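Local coordinates for protein soluble lytic murein transglycosylase (PDB 5OHU) that probably cleaves the glycan strands of bacterial peptidoglycan as a lytic transglycosylase, turning over the cell wall from strand ends and from within, at residues L318-R331 with W343-Q355. Residues are numbered along the deposited sequence; the frame is centred on the assembly and turned at random.
Sequences LRLGRWDEAYALTR and WRYWQARSLQLAQ
In the helical superhelix of this Slt-family enzyme, helices 323-330 and 343-354 run roughly antiparallel, with a closest axis approach of 8.2 Å and 149° between their directions, and Ser350 fits as a knob into the hole formed by Leu318, Trp323, Ala326 and Tyr327. Ser350 OG lies 3.2 Å from Tyr327 CA, yet the bond it makes turns back along its own helix: OG, set between the backbone N and the carbonyl carbon (chi1 62°), donates to Trp346 O, which also accepts Ser350 N from the opposite face of its plane. The small side chain is consistent with the close approach of the axes here, and three leucine methyls lie over aromatic faces around it. Leu353 CD1 stands almost squarely over the six-membered ring of Trp323, 3.5 Å from its centroid, while Leu353 CB covers the same face nearer the rim. Leu351 CD1 sits above the centre of the Tyr327 ring, 4.0 Å from the ring centroid, with Arg331 CG on the other face and Gln347 O and Ser350 OG at the ring edge. From the preceding helix, 307-319, Leu318 CD1 lies over a face of the Trp346 indole, 3.7 Å from Trp346 CD2; the opposite face is covered by Tyr345, and the indole NE1 bonds to Glu600, tying helix 341-354 to helix 595-600, which lies largely within the sequence range of the transglycosylase SLT domain. Toward the other end, the extended Gln347 side chain sends NE2 to Thr330 OG1 (3.2 Å, N-H...O angle 156°), with OG1 close to the amide plane. That hydroxyl in turn donates to Tyr327 O at 2.7 Å, so Thr330 relays the amide's bond to its own helix. At the solvent side, a water bridges Asp324 OD1 and Gln355 NE2, and Ala354 CB lies 3.4 Å from Asp324 OD1.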
loop_
_atom_site.group_PDB
_atom_site.type_symbol
_atom_site.label_atom_id
_atom_site.label_comp_id
_atom_site.label_asym_id
_atom_site.label_seq_id
_atom_site.Cartn_x
_atom_site.Cartn_y
_atom_site.Cartn_z
ATOM N N LEU A 318 -24.865 6.410 -6.964
ATOM C CA LEU A 318 -24.586 6.287 -8.391
ATOM C C LEU A 318 -24.960 4.899 -8.898
ATOM O O LEU A 318 -25.547 4.763 -9.973
ATOM C CB LEU A 318 -23.105 6.571 -8.667
ATOM C CG LEU A 318 -22.575 7.993 -8.414
ATOM C CD1 LEU A 318 -21.067 7.951 -8.523
ATOM C CD2 LEU A 318 -23.133 9.027 -9.383
ATOM N N ARG A 319 -24.630 3.856 -8.138
ATOM C CA ARG A 319 -25.028 2.518 -8.561
ATOM C C ARG A 319 -26.545 2.398 -8.642
ATOM O O ARG A 319 -27.068 1.654 -9.475
ATOM C CB ARG A 319 -24.471 1.462 -7.609
ATOM C CG ARG A 319 -24.644 0.022 -8.110
ATOM C CD ARG A 319 -23.533 -0.406 -9.054
ATOM N NE ARG A 319 -23.615 -1.845 -9.312
ATOM C CZ ARG A 319 -22.615 -2.599 -9.760
ATOM N NH1 ARG A 319 -21.422 -2.072 -9.994
ATOM N NH2 ARG A 319 -22.809 -3.885 -9.972
ATOM N N LEU A 320 -27.270 3.126 -7.806
ATOM C CA LEU A 320 -28.715 3.002 -7.817
ATOM C C LEU A 320 -29.371 3.941 -8.809
ATOM O O LEU A 320 -30.602 3.963 -8.890
ATOM C CB LEU A 320 -29.285 3.252 -6.421
ATOM C CG LEU A 320 -28.882 2.150 -5.424
ATOM C CD1 LEU A 320 -28.956 2.700 -3.999
ATOM C CD2 LEU A 320 -29.719 0.881 -5.583
ATOM N N GLY A 321 -28.586 4.726 -9.545
ATOM C CA GLY A 321 -29.166 5.681 -10.465
ATOM C C GLY A 321 -29.827 6.878 -9.818
ATOM O O GLY A 321 -30.696 7.501 -10.435
ATOM N N ARG A 322 -29.448 7.220 -8.587
ATOM C CA ARG A 322 -30.045 8.355 -7.879
ATOM C C ARG A 322 -29.187 9.613 -8.057
ATOM O O ARG A 322 -28.501 10.105 -7.145
ATOM C CB ARG A 322 -30.275 7.973 -6.416
ATOM C CG ARG A 322 -31.468 6.951 -6.318
ATOM C CD ARG A 322 -31.581 6.174 -4.999
ATOM N NE ARG A 322 -31.815 7.028 -3.833
ATOM C CZ ARG A 322 -32.053 6.578 -2.599
ATOM N NH1 ARG A 322 -32.121 5.276 -2.355
ATOM N NH2 ARG A 322 -32.222 7.435 -1.602
ATOM N N TRP A 323 -29.272 10.157 -9.276
ATOM C CA TRP A 323 -28.369 11.230 -9.688
ATOM C C TRP A 323 -28.585 12.513 -8.883
ATOM O O TRP A 323 -27.609 13.160 -8.482
ATOM C CB TRP A 323 -28.560 11.523 -11.172
ATOM C CG TRP A 323 -28.768 10.337 -12.025
ATOM C CD1 TRP A 323 -29.803 10.141 -12.909
ATOM C CD2 TRP A 323 -27.898 9.196 -12.159
ATOM N NE1 TRP A 323 -29.641 8.946 -13.559
ATOM C CE2 TRP A 323 -28.487 8.346 -13.118
ATOM C CE3 TRP A 323 -26.681 8.812 -11.555
ATOM C CZ2 TRP A 323 -27.919 7.131 -13.487
ATOM C CZ3 TRP A 323 -26.098 7.579 -11.922
ATOM C CH2 TRP A 323 -26.728 6.754 -12.880
ATOM N N ASP A 324 -29.846 12.917 -8.674
ATOM C CA ASP A 324 -30.155 14.129 -7.902
ATOM C C ASP A 324 -29.454 14.110 -6.551
ATOM O O ASP A 324 -28.776 15.067 -6.161
ATOM C CB ASP A 324 -31.668 14.236 -7.665
ATOM C CG ASP A 324 -32.441 14.674 -8.881
ATOM O OD1 ASP A 324 -31.933 15.496 -9.666
ATOM O OD2 ASP A 324 -33.581 14.194 -9.032
ATOM N N GLU A 325 -29.603 13.002 -5.828
ATOM C CA GLU A 325 -29.023 12.886 -4.503
ATOM C C GLU A 325 -27.504 12.782 -4.571
ATOM O O GLU A 325 -26.797 13.359 -3.736
ATOM C CB GLU A 325 -29.634 11.680 -3.795
ATOM C CG GLU A 325 -31.130 11.832 -3.581
ATOM C CD GLU A 325 -31.809 10.513 -3.273
ATOM O OE1 GLU A 325 -32.344 9.860 -4.215
ATOM O OE2 GLU A 325 -31.801 10.130 -2.078
ATOM N N ALA A 326 -26.982 12.063 -5.562
ATOM C CA ALA A 326 -25.531 11.993 -5.703
ATOM C C ALA A 326 -24.960 13.373 -5.990
ATOM O O ALA A 326 -23.959 13.785 -5.393
ATOM C CB ALA A 326 -25.149 11.000 -6.803
ATOM N N TYR A 327 -25.618 14.128 -6.870
ATOM C CA TYR A 327 -25.153 15.480 -7.139
ATOM C C TYR A 327 -25.189 16.347 -5.877
ATOM O O TYR A 327 -24.226 17.063 -5.570
ATOM C CB TYR A 327 -25.990 16.095 -8.253
ATOM C CG TYR A 327 -25.719 17.561 -8.401
ATOM C CD1 TYR A 327 -24.575 18.004 -9.060
ATOM C CD2 TYR A 327 -26.579 18.506 -7.847
ATOM C CE1 TYR A 327 -24.300 19.349 -9.191
ATOM C CE2 TYR A 327 -26.311 19.871 -7.968
ATOM C CZ TYR A 327 -25.166 20.281 -8.648
ATOM O OH TYR A 327 -24.884 21.619 -8.793
ATOM N N ALA A 328 -26.303 16.307 -5.135
ATOM C CA ALA A 328 -26.412 17.145 -3.942
ATOM C C ALA A 328 -25.348 16.768 -2.933
ATOM O O ALA A 328 -24.799 17.627 -2.229
ATOM C CB ALA A 328 -27.802 17.015 -3.313
ATOM N N LEU A 329 -25.018 15.490 -2.863
ATOM C CA LEU A 329 -23.963 15.111 -1.955
ATOM C C LEU A 329 -22.603 15.632 -2.430
ATOM O O LEU A 329 -21.789 16.063 -1.602
ATOM C CB LEU A 329 -23.975 13.605 -1.773
ATOM C CG LEU A 329 -23.039 13.041 -0.707
ATOM C CD1 LEU A 329 -23.237 13.697 0.648
ATOM C CD2 LEU A 329 -23.346 11.585 -0.608
ATOM N N THR A 330 -22.333 15.647 -3.748
ATOM C CA THR A 330 -21.018 16.156 -4.153
ATOM C C THR A 330 -20.859 17.627 -3.790
ATOM O O THR A 330 -19.730 18.077 -3.582
ATOM C CB THR A 330 -20.731 15.992 -5.656
ATOM O OG1 THR A 330 -21.652 16.768 -6.431
ATOM C CG2 THR A 330 -20.834 14.515 -6.095
ATOM N N ARG A 331 -21.965 18.365 -3.649
ATOM C CA ARG A 331 -21.919 19.777 -3.273
ATOM C C ARG A 331 -21.555 20.001 -1.809
ATOM O O ARG A 331 -21.169 21.115 -1.445
ATOM C CB ARG A 331 -23.268 20.433 -3.558
ATOM C CG ARG A 331 -23.682 20.361 -5.000
ATOM C CD ARG A 331 -23.080 21.487 -5.829
ATOM N NE ARG A 331 -23.369 22.801 -5.261
ATOM C CZ ARG A 331 -24.556 23.400 -5.301
ATOM N NH1 ARG A 331 -25.591 22.811 -5.884
ATOM N NH2 ARG A 331 -24.707 24.595 -4.753
ATOM N N TRP A 343 -14.160 13.487 -7.504
ATOM C CA TRP A 343 -15.465 14.045 -7.177
ATOM C C TRP A 343 -15.777 15.302 -7.964
ATOM O O TRP A 343 -16.960 15.641 -8.105
ATOM C CB TRP A 343 -15.590 14.272 -5.666
ATOM C CG TRP A 343 -15.485 12.954 -4.998
ATOM C CD1 TRP A 343 -14.481 12.505 -4.160
ATOM C CD2 TRP A 343 -16.354 11.845 -5.210
ATOM N NE1 TRP A 343 -14.709 11.195 -3.826
ATOM C CE2 TRP A 343 -15.852 10.768 -4.452
ATOM C CE3 TRP A 343 -17.528 11.663 -5.952
ATOM C CZ2 TRP A 343 -16.483 9.529 -4.417
ATOM C CZ3 TRP A 343 -18.142 10.435 -5.925
ATOM C CH2 TRP A 343 -17.620 9.381 -5.162
ATOM N N ARG A 344 -14.768 15.972 -8.523
ATOM C CA ARG A 344 -15.068 16.986 -9.532
ATOM C C ARG A 344 -15.702 16.330 -10.748
ATOM O O ARG A 344 -16.683 16.842 -11.307
ATOM C CB ARG A 344 -13.804 17.756 -9.926
ATOM C CG ARG A 344 -13.343 18.776 -8.881
ATOM C CD ARG A 344 -12.192 19.632 -9.386
ATOM N NE ARG A 344 -10.936 18.917 -9.182
ATOM C CZ ARG A 344 -9.872 18.983 -9.979
ATOM N NH1 ARG A 344 -9.894 19.756 -11.057
ATOM N NH2 ARG A 344 -8.787 18.276 -9.673
ATOM N N TYR A 345 -15.182 15.169 -11.153
ATOM C CA TYR A 345 -15.808 14.473 -12.267
ATOM C C TYR A 345 -17.233 14.068 -11.924
ATOM O O TYR A 345 -18.155 14.300 -12.711
ATOM C CB TYR A 345 -15.001 13.239 -12.694
ATOM C CG TYR A 345 -15.769 12.455 -13.738
ATOM C CD1 TYR A 345 -15.833 12.914 -15.067
ATOM C CD2 TYR A 345 -16.468 11.292 -13.394
ATOM C CE1 TYR A 345 -16.561 12.239 -16.029
ATOM C CE2 TYR A 345 -17.195 10.596 -14.347
ATOM C CZ TYR A 345 -17.235 11.077 -15.665
ATOM O OH TYR A 345 -17.957 10.389 -16.616
ATOM N N TRP A 346 -17.434 13.428 -10.767
ATOM C CA TRP A 346 -18.767 12.900 -10.495
ATOM C C TRP A 346 -19.776 14.004 -10.198
ATOM O O TRP A 346 -20.963 13.830 -10.488
ATOM C CB TRP A 346 -18.705 11.849 -9.387
ATOM C CG TRP A 346 -18.219 10.523 -9.961
ATOM C CD1 TRP A 346 -17.028 9.905 -9.715
ATOM C CD2 TRP A 346 -18.896 9.710 -10.937
ATOM N NE1 TRP A 346 -16.930 8.739 -10.448
ATOM C CE2 TRP A 346 -18.059 8.603 -11.216
ATOM C CE3 TRP A 346 -20.123 9.812 -11.604
ATOM C CZ2 TRP A 346 -18.419 7.599 -12.132
ATOM C CZ3 TRP A 346 -20.489 8.808 -12.515
ATOM C CH2 TRP A 346 -19.644 7.720 -12.765
ATOM N N GLN A 347 -19.334 15.165 -9.712
ATOM C CA GLN A 347 -20.268 16.279 -9.595
ATOM C C GLN A 347 -20.813 16.687 -10.965
ATOM O O GLN A 347 -22.031 16.821 -11.148
ATOM C CB GLN A 347 -19.610 17.470 -8.906
ATOM C CG GLN A 347 -20.519 18.689 -8.933
ATOM C CD GLN A 347 -20.025 19.799 -8.021
ATOM O OE1 GLN A 347 -19.609 20.845 -8.487
ATOM N NE2 GLN A 347 -20.058 19.558 -6.714
ATOM N N ALA A 348 -19.918 16.891 -11.936
ATOM C CA ALA A 348 -20.349 17.217 -13.292
ATOM C C ALA A 348 -21.204 16.100 -13.888
ATOM O O ALA A 348 -22.250 16.366 -14.489
ATOM C CB ALA A 348 -19.129 17.481 -14.177
ATOM N N ARG A 349 -20.793 14.840 -13.700
ATOM C CA ARG A 349 -21.460 13.732 -14.384
ATOM C C ARG A 349 -22.815 13.408 -13.760
ATOM O O ARG A 349 -23.785 13.127 -14.483
ATOM C CB ARG A 349 -20.551 12.488 -14.405
ATOM C CG ARG A 349 -21.220 11.209 -14.984
ATOM C CD ARG A 349 -21.366 11.376 -16.506
ATOM N NE ARG A 349 -22.063 10.251 -17.133
ATOM C CZ ARG A 349 -22.715 10.294 -18.297
ATOM N NH1 ARG A 349 -22.794 11.416 -18.989
ATOM N NH2 ARG A 349 -23.305 9.206 -18.761
ATOM N N SER A 350 -22.922 13.466 -12.429
ATOM C CA SER A 350 -24.235 13.250 -11.827
ATOM C C SER A 350 -25.196 14.375 -12.189
ATOM O O SER A 350 -26.387 14.125 -12.400
ATOM C CB SER A 350 -24.125 13.082 -10.305
ATOM O OG SER A 350 -23.607 14.246 -9.678
ATOM N N LEU A 351 -24.701 15.617 -12.285
ATOM C CA LEU A 351 -25.556 16.715 -12.739
ATOM C C LEU A 351 -26.056 16.461 -14.164
ATOM O O LEU A 351 -27.250 16.599 -14.457
ATOM C CB LEU A 351 -24.802 18.054 -12.649
ATOM C CG LEU A 351 -25.622 19.316 -12.997
ATOM C CD1 LEU A 351 -26.926 19.400 -12.172
ATOM C CD2 LEU A 351 -24.813 20.628 -12.843
ATOM N N GLN A 352 -25.155 16.063 -15.060
ATOM C CA GLN A 352 -25.544 15.781 -16.435
ATOM C C GLN A 352 -26.575 14.654 -16.507
ATOM O O GLN A 352 -27.519 14.709 -17.307
ATOM C CB GLN A 352 -24.289 15.450 -17.248
ATOM C CG GLN A 352 -24.556 14.939 -18.639
ATOM C CD GLN A 352 -23.280 14.635 -19.409
ATOM O OE1 GLN A 352 -22.305 14.129 -18.851
ATOM N NE2 GLN A 352 -23.295 14.919 -20.699
ATOM N N LEU A 353 -26.437 13.641 -15.655
ATOM C CA LEU A 353 -27.418 12.555 -15.648
ATOM C C LEU A 353 -28.730 12.999 -15.012
ATOM O O LEU A 353 -29.811 12.584 -15.450
ATOM C CB LEU A 353 -26.848 11.335 -14.923
ATOM C CG LEU A 353 -25.786 10.535 -15.689
ATOM C CD1 LEU A 353 -25.039 9.552 -14.758
ATOM C CD2 LEU A 353 -26.378 9.791 -16.903
ATOM N N ALA A 354 -28.660 13.863 -13.994
ATOM C CA ALA A 354 -29.881 14.359 -13.367
ATOM C C ALA A 354 -30.633 15.315 -14.276
ATOM O O ALA A 354 -31.856 15.441 -14.161
ATOM C CB ALA A 354 -29.561 15.062 -12.049
ATOM N N GLN A 355 -29.926 15.995 -15.171
ATOM C CA GLN A 355 -30.504 17.041 -16.017
ATOM C C GLN A 355 -29.842 16.964 -17.382
ATOM O O GLN A 355 -28.912 17.720 -17.689
ATOM C CB GLN A 355 -30.324 18.421 -15.387
ATOM C CG GLN A 355 -31.148 18.642 -14.142
ATOM C CD GLN A 355 -30.901 20.009 -13.537
ATOM O OE1 GLN A 355 -30.599 20.972 -14.251
ATOM N NE2 GLN A 355 -31.026 20.104 -12.218
HETATM O O HOH W 1 -30.642 18.082 -9.928
HETATM O O HOH W 2 -33.401 14.656 -12.098
#